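Local atomic coordinates of proabylysin (Pyrococcus abyssi, PDB entry 4JIU), a protein that is a small zinc metallopeptidase zymogen, a soluble minigluzincin thought to resemble the catalytic domains of integral membrane metallopeptidases. Residues Asp43-Asn48 with Leu100-Val105; Phe55-His60 with Asp94-Lys99. The protein carries 1 engineered substitution. All coordinates share one frame; numbering follows the deposited sequence. Where two conformers were deposited one is given.

Interaction 1: Asp43-Asn48 with Leu100-Val105; sequences DPAVLN and LQRNMV. With ZN (zinc ion), chain B.
The guanidinium of Arg102 and the carboxylate of Asp43 meet with their planes 82° apart. At the edge of the guanidinium, close to its plane, lies Asp43 OD2, which accepts from Arg102 NH2 at 3.0 Å. Seen from the carboxylate, that donor stands above the plane, 83° out of it. The second link, Arg102 NH1 to Asp43 OD1, is also 3.0 Å long, but its N-H is poorly aimed and the bond is weak. The salt bridge is therefore not the flat, paired kind in which both groups share a plane. Ala45 CB approaches the guanidinium obliquely, 4.2 Å from Arg102 NH1.

Asp43 also organises its own chain. Its CG is turned anti to the backbone N (chi1 -174°), which lets OD1 take the backbone N of Ala45 at 2.9 Å in an Asx turn opening the 3-10 segment 44-48, between strand 39-42 and helix 51-67. OD2 has a further donor in the backbone N of Leu26, so each oxygen has two donors, one of those at OD1 weak. An alanine in place of Asp43 is likely to leave the Arg102 guanidinium without its charged mate and the N-H groups of Ala45 and Leu26 without this acceptor.

The Arg102 chain bends at chi3 to bring its head to this loop. Beside it, Ala45 CB touches Leu100 CD2 at 4.0 Å, an apolar contact at the end of helix 88-100. Gln101, with positive phi, is the first residue to depart from helical geometry, and the tail then runs to the C-terminus. There the Val105 carboxylate places O 2.0 Å from the zinc ion, alongside the ligands His60, His64 and His72; a tail occupying the metal in this way is consistent with a latent zymogen.

Interaction 2: Phe55-His60 with Asp94-Lys99; sequences FYILIH and DRIMTK. With ZN (zinc ion), chain B.
Ile96 on helix 88-100 reaches across to Ile57 and Tyr56 on helix 51-67, and only its end arrives. Its CB points toward the other helix but is still 5.3 Å from Ile57 CD1. Both branches beyond it also stop short of contact: Ile96 CG2 comes to 4.6 Å from Ile57 CD1, and CG1, beside the backbone N and anti to the carbonyl carbon (chi1 -66°), stays slightly farther off. The next torsion is extended (chi2 167°) and carries CD1 outward to its partners. There Ile96 CD1 meets Ile57 CG1 at 3.9 Å and Ile57 CD1 at 4.0 Å, the two chains passing at a slant. The same methyl is 4.1 Å from Tyr56 CD2, approaching the ring obliquely. With CA atoms of Ile57 and Ile96 9.2 Å apart, a single methyl bridging two residues fits a modest helix-helix contact, buried and entirely apolar.

Helix 51-67 is the one that bears the HExxH zinc-binding sequence of zincin metallopeptidases, with His60 and His64 as metal ligands; His72 and the C-terminal Val105 complete the site. The Ile96 contact therefore packs helix 88-100 against the metal-bearing helix one turn from its first ligand. Tyr56 joins the two regions. While its ring carbon CD2 touches Ile96, its hydroxyl accepts from His60 ND1 at 3.0 Å, and the N-H is well directed (161°), with the oxygen close to the imidazole plane. Together with the bond from His60 NE2 to the zinc ion (2.0 Å), that bond probably holds the imidazole in its rotation, which makes Tyr56 a second-shell partner. The Tyr56 hydroxyl is hydrogen-bonded in turn to Glu93 OE1 on helix 88-100, and the ring meets Phe84 edge-to-face.

Interaction 2 is the buried contact and interaction 1 the partly buried one, with more area buried between its segments (187 against 104 Å²). Both draw on the last helix, 88-100. Between residues 55-60 and 94-99 only aliphatic and ring carbons meet, though Tyr56 also reaches Glu93 of that helix through its hydroxyl; in interaction 1 the helix end and the tail beyond meet a loop through a salt bridge with an apolar contact beside it. Both segments of interaction 2 fall between those of interaction 1 in sequence. The two converge on the zinc ion, which takes His60 from one and Val105 from the other, with Val105 OXT 3.2 Å from His60 NE2.

Interaction 1: Asp43-Asn48 with Leu100-Val105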
loop_
_atom_site.group_PDB
_atom_site.type_symbol
_atom_site.label_atom_id
_atom_site.label_comp_id
_atom_site.label_asym_id
_atom_site.label_seq_id
_atom_site.Cartn_x
_atom_site.Cartn_y
_atom_site.Cartn_z
ATOM N N ASP A 43 -6.339 5.961 5.723
ATOM C CA ASP A 43 -6.807 6.523 7.001
ATOM C C ASP A 43 -5.749 7.468 7.543
ATOM O O ASP A 43 -4.567 7.207 7.356
ATOM C CB ASP A 43 -7.071 5.406 7.983
ATOM C CG ASP A 43 -7.680 5.904 9.262
ATOM O OD1 ASP A 43 -6.904 6.264 10.176
ATOM O OD2 ASP A 43 -8.925 5.965 9.352
ATOM N N PRO A 44 -6.124 8.588 8.184
ATOM C CA PRO A 44 -5.118 9.499 8.683
ATOM C C PRO A 44 -4.082 8.866 9.598
ATOM O O PRO A 44 -2.939 9.384 9.676
ATOM C CB PRO A 44 -5.945 10.543 9.455
ATOM C CG PRO A 44 -7.317 10.452 8.921
ATOM C CD PRO A 44 -7.483 9.071 8.358
ATOM N N ALA A 45 -4.412 7.772 10.272
ATOM C CA ALA A 45 -3.398 7.138 11.117
ATOM C C ALA A 45 -2.171 6.671 10.346
ATOM O O ALA A 45 -1.061 6.566 10.902
ATOM C CB ALA A 45 -4.072 5.976 11.818
ATOM N N VAL A 46 -2.327 6.363 9.088
ATOM C CA VAL A 46 -1.172 5.936 8.297
ATOM C C VAL A 46 -0.081 6.988 8.309
ATOM O O VAL A 46 1.078 6.641 8.205
ATOM C CB VAL A 46 -1.641 5.627 6.863
ATOM C CG1 VAL A 46 -0.505 5.342 5.881
ATOM C CG2 VAL A 46 -2.575 4.436 6.903
ATOM N N LEU A 47 -0.425 8.277 8.366
ATOM C CA LEU A 47 0.543 9.366 8.161
ATOM C C LEU A 47 1.490 9.494 9.324
ATOM O O LEU A 47 2.496 10.205 9.252
ATOM C CB LEU A 47 -0.169 10.706 7.856
ATOM C CG LEU A 47 -1.016 10.758 6.579
ATOM C CD1 LEU A 47 -1.694 12.119 6.485
ATOM C CD2 LEU A 47 -0.228 10.447 5.309
ATOM N N ASN A 48 1.176 8.768 10.435
ATOM C CA ASN A 48 2.029 8.732 11.594
ATOM C C ASN A 48 2.829 7.437 11.735
ATOM O O ASN A 48 3.514 7.197 12.755
ATOM C CB ASN A 48 1.197 8.906 12.887
ATOM C CG ASN A 48 0.448 10.217 12.965
ATOM O OD1 ASN A 48 0.964 11.270 12.566
ATOM N ND2 ASN A 48 -0.786 10.143 13.443
ATOM N N LEU A 100 -1.703 -0.254 14.940
ATOM C CA LEU A 100 -2.970 0.354 14.626
ATOM C C LEU A 100 -4.170 -0.526 14.932
ATOM O O LEU A 100 -5.285 0.009 14.980
ATOM C CB LEU A 100 -3.006 0.777 13.144
ATOM C CG LEU A 100 -1.980 1.852 12.757
ATOM C CD1 LEU A 100 -2.182 2.225 11.281
ATOM C CD2 LEU A 100 -2.040 3.081 13.655
ATOM N N GLN A 101 -3.955 -1.822 15.109
ATOM C CA GLN A 101 -4.994 -2.778 15.435
ATOM C C GLN A 101 -6.077 -2.816 14.382
ATOM O O GLN A 101 -7.215 -3.081 14.683
ATOM C CB GLN A 101 -5.571 -2.470 16.827
ATOM C CG GLN A 101 -4.508 -2.617 17.902
ATOM C CD GLN A 101 -4.064 -4.005 18.214
ATOM O OE1 GLN A 101 -4.968 -4.873 18.425
ATOM N NE2 GLN A 101 -2.777 -4.279 18.304
ATOM N N ARG A 102 -5.698 -2.556 13.166
ATOM C CA ARG A 102 -6.574 -2.464 11.989
ATOM C C ARG A 102 -5.743 -2.976 10.824
ATOM O O ARG A 102 -4.510 -2.869 10.818
ATOM C CB ARG A 102 -7.018 -1.031 11.717
ATOM C CG ARG A 102 -7.580 -0.266 12.931
ATOM C CD ARG A 102 -7.442 1.258 12.768
ATOM N NE ARG A 102 -8.302 1.747 11.736
ATOM C CZ ARG A 102 -8.460 3.006 11.346
ATOM N NH1 ARG A 102 -7.768 3.981 11.950
ATOM N NH2 ARG A 102 -9.316 3.151 10.359
ATOM N N ASN A 103 -6.443 -3.505 9.847
ATOM C CA ASN A 103 -6.036 -4.201 8.676
ATOM C C ASN A 103 -5.954 -3.263 7.470
ATOM O O ASN A 103 -6.774 -2.332 7.468
ATOM C CB ASN A 103 -7.107 -5.282 8.344
ATOM C CG ASN A 103 -7.426 -6.232 9.459
ATOM O OD1 ASN A 103 -8.552 -6.407 9.940
ATOM N ND2 ASN A 103 -6.367 -6.914 9.901
ATOM N N MET A 104 -5.130 -3.384 6.422
ATOM C CA MET A 104 -5.305 -2.736 5.125
ATOM C C MET A 104 -6.001 -3.710 4.199
ATOM O O MET A 104 -5.783 -4.926 4.437
ATOM C CB MET A 104 -3.968 -2.363 4.473
ATOM C CG MET A 104 -3.106 -3.503 3.944
ATOM S SD MET A 104 -1.366 -3.016 3.838
ATOM C CE MET A 104 -0.921 -3.064 5.551
ATOM N N VAL A 105 -6.688 -3.227 3.184
ATOM C CA VAL A 105 -7.273 -4.152 2.206
ATOM C C VAL A 105 -6.142 -4.659 1.301
ATOM O O VAL A 105 -6.020 -5.902 1.112
ATOM C CB VAL A 105 -8.399 -3.444 1.435
ATOM C CG1 VAL A 105 -8.953 -4.348 0.363
ATOM C CG2 VAL A 105 -9.501 -2.995 2.394
ATOM O OXT VAL A 105 -5.329 -3.876 0.799
HETATM ZN ZN ZN B . -4.386 -6.253 -0.022
#

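Interaction 2: Phe55-His60 with Asp94-Lys99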
loop_
_atom_site.group_PDB
_atom_site.type_symbol
_atom_site.label_atom_id
_atom_site.label_comp_id
_atom_site.label_asym_id
_atom_site.label_seq_id
_atom_site.Cartn_x
_atom_site.Cartn_y
_atom_site.Cartn_z
ATOM N N PHE A 55 5.543 3.141 3.402
ATOM C CA PHE A 55 5.934 2.683 2.075
ATOM C C PHE A 55 5.311 1.310 1.788
ATOM O O PHE A 55 4.872 1.063 0.670
ATOM C CB PHE A 55 7.460 2.625 1.950
ATOM C CG PHE A 55 7.950 2.604 0.524
ATOM C CD1 PHE A 55 7.627 3.638 -0.361
ATOM C CD2 PHE A 55 8.749 1.548 0.078
ATOM C CE1 PHE A 55 8.111 3.637 -1.632
ATOM C CE2 PHE A 55 9.255 1.587 -1.234
ATOM C CZ PHE A 55 8.921 2.620 -2.066
ATOM N N TYR A 56 5.304 0.414 2.778
ATOM C CA TYR A 56 4.650 -0.880 2.578
ATOM C C TYR A 56 3.220 -0.711 2.135
ATOM O O TYR A 56 2.722 -1.372 1.255
ATOM C CB TYR A 56 4.790 -1.786 3.838
ATOM C CG TYR A 56 4.023 -3.052 3.575
ATOM C CD1 TYR A 56 4.582 -4.023 2.733
ATOM C CD2 TYR A 56 2.749 -3.298 4.007
ATOM C CE1 TYR A 56 3.916 -5.157 2.438
ATOM C CE2 TYR A 56 2.042 -4.403 3.660
ATOM C CZ TYR A 56 2.626 -5.360 2.859
ATOM O OH TYR A 56 1.971 -6.506 2.502
ATOM N N ILE A 57 2.462 0.126 2.878
ATOM C CA ILE A 57 1.066 0.319 2.534
ATOM C C ILE A 57 0.911 0.795 1.090
ATOM O O ILE A 57 0.056 0.297 0.366
ATOM C CB ILE A 57 0.378 1.263 3.549
ATOM C CG1 ILE A 57 0.340 0.604 4.936
ATOM C CG2 ILE A 57 -0.994 1.663 3.046
ATOM C CD1 ILE A 57 -0.018 1.517 6.035
ATOM N N LEU A 58 1.695 1.789 0.696
ATOM C CA LEU A 58 1.625 2.284 -0.665
ATOM C C LEU A 58 1.952 1.209 -1.669
ATOM O O LEU A 58 1.288 1.089 -2.710
ATOM C CB LEU A 58 2.525 3.506 -0.824
ATOM C CG LEU A 58 2.040 4.754 -0.087
ATOM C CD1 LEU A 58 3.069 5.868 -0.238
ATOM C CD2 LEU A 58 0.704 5.255 -0.551
ATOM N N ILE A 59 3.021 0.435 -1.440
ATOM C CA ILE A 59 3.407 -0.643 -2.331
ATOM C C ILE A 59 2.311 -1.698 -2.385
ATOM O O ILE A 59 2.009 -2.178 -3.506
ATOM C CB ILE A 59 4.763 -1.219 -1.924
ATOM C CG1 ILE A 59 5.937 -0.286 -2.250
ATOM C CG2 ILE A 59 4.975 -2.613 -2.515
ATOM C CD1 ILE A 59 6.254 -0.171 -3.724
ATOM N N HIS A 60 1.753 -2.076 -1.256
ATOM C CA HIS A 60 0.688 -3.065 -1.210
ATOM C C HIS A 60 -0.481 -2.607 -2.040
ATOM O O HIS A 60 -1.056 -3.365 -2.849
ATOM C CB HIS A 60 0.337 -3.323 0.258
ATOM C CG HIS A 60 -0.744 -4.353 0.428
ATOM N ND1 HIS A 60 -0.487 -5.593 0.965
ATOM C CD2 HIS A 60 -2.076 -4.396 0.198
ATOM C CE1 HIS A 60 -1.594 -6.323 1.027
ATOM N NE2 HIS A 60 -2.596 -5.599 0.521
ATOM N N ASP A 94 2.729 -7.172 10.249
ATOM C CA ASP A 94 2.571 -7.457 11.677
ATOM C C ASP A 94 2.830 -6.206 12.489
ATOM O O ASP A 94 2.144 -5.942 13.482
ATOM C CB ASP A 94 3.513 -8.590 12.088
ATOM C CG ASP A 94 3.096 -9.982 11.662
ATOM O OD1 ASP A 94 1.930 -10.142 11.217
ATOM O OD2 ASP A 94 3.859 -10.976 11.722
ATOM N N ARG A 95 3.867 -5.457 12.131
ATOM C CA ARG A 95 4.154 -4.197 12.856
ATOM C C ARG A 95 2.993 -3.236 12.769
ATOM O O ARG A 95 2.625 -2.553 13.728
ATOM C CB ARG A 95 5.481 -3.601 12.354
ATOM C CG ARG A 95 6.699 -4.503 12.598
ATOM C CD ARG A 95 7.997 -3.906 12.103
ATOM N NE ARG A 95 9.093 -4.850 12.180
ATOM C CZ ARG A 95 10.353 -4.598 11.814
ATOM N NH1 ARG A 95 10.638 -3.406 11.299
ATOM N NH2 ARG A 95 11.295 -5.511 11.927
ATOM N N ILE A 96 2.439 -3.060 11.587
ATOM C CA ILE A 96 1.333 -2.150 11.373
ATOM C C ILE A 96 0.117 -2.577 12.150
ATOM O O ILE A 96 -0.550 -1.786 12.823
ATOM C CB ILE A 96 1.000 -2.048 9.869
ATOM C CG1 ILE A 96 2.158 -1.401 9.132
ATOM C CG2 ILE A 96 -0.314 -1.315 9.696
ATOM C CD1 ILE A 96 2.064 -1.548 7.635
ATOM N N MET A 97 -0.186 -3.871 12.139
ATOM C CA MET A 97 -1.300 -4.389 12.928
ATOM C C MET A 97 -1.067 -4.196 14.419
ATOM O O MET A 97 -2.018 -3.833 15.110
ATOM C CB MET A 97 -1.513 -5.876 12.644
ATOM C CG MET A 97 -2.486 -6.461 13.640
ATOM S SD MET A 97 -4.173 -5.927 13.467
ATOM C CE MET A 97 -4.915 -6.383 15.037
ATOM N N THR A 98 0.148 -4.412 14.905
ATOM C CA THR A 98 0.411 -4.183 16.327
ATOM C C THR A 98 0.088 -2.749 16.681
ATOM O O THR A 98 -0.503 -2.455 17.707
ATOM C CB THR A 98 1.869 -4.516 16.613
ATOM O OG1 THR A 98 1.984 -5.949 16.488
ATOM C CG2 THR A 98 2.280 -4.107 18.012
ATOM N N LYS A 99 0.546 -1.833 15.811
ATOM C CA LYS A 99 0.392 -0.432 16.150
ATOM C C LYS A 99 -1.039 0.047 16.074
ATOM O O LYS A 99 -1.559 0.744 16.919
ATOM C CB LYS A 99 1.253 0.436 15.272
ATOM C CG LYS A 99 1.255 1.824 15.949
ATOM C CD LYS A 99 2.070 2.781 15.152
ATOM C CE LYS A 99 2.043 4.193 15.746
ATOM N NZ LYS A 99 2.404 5.190 14.665
HETATM ZN ZN ZN B . -4.386 -6.253 -0.022
#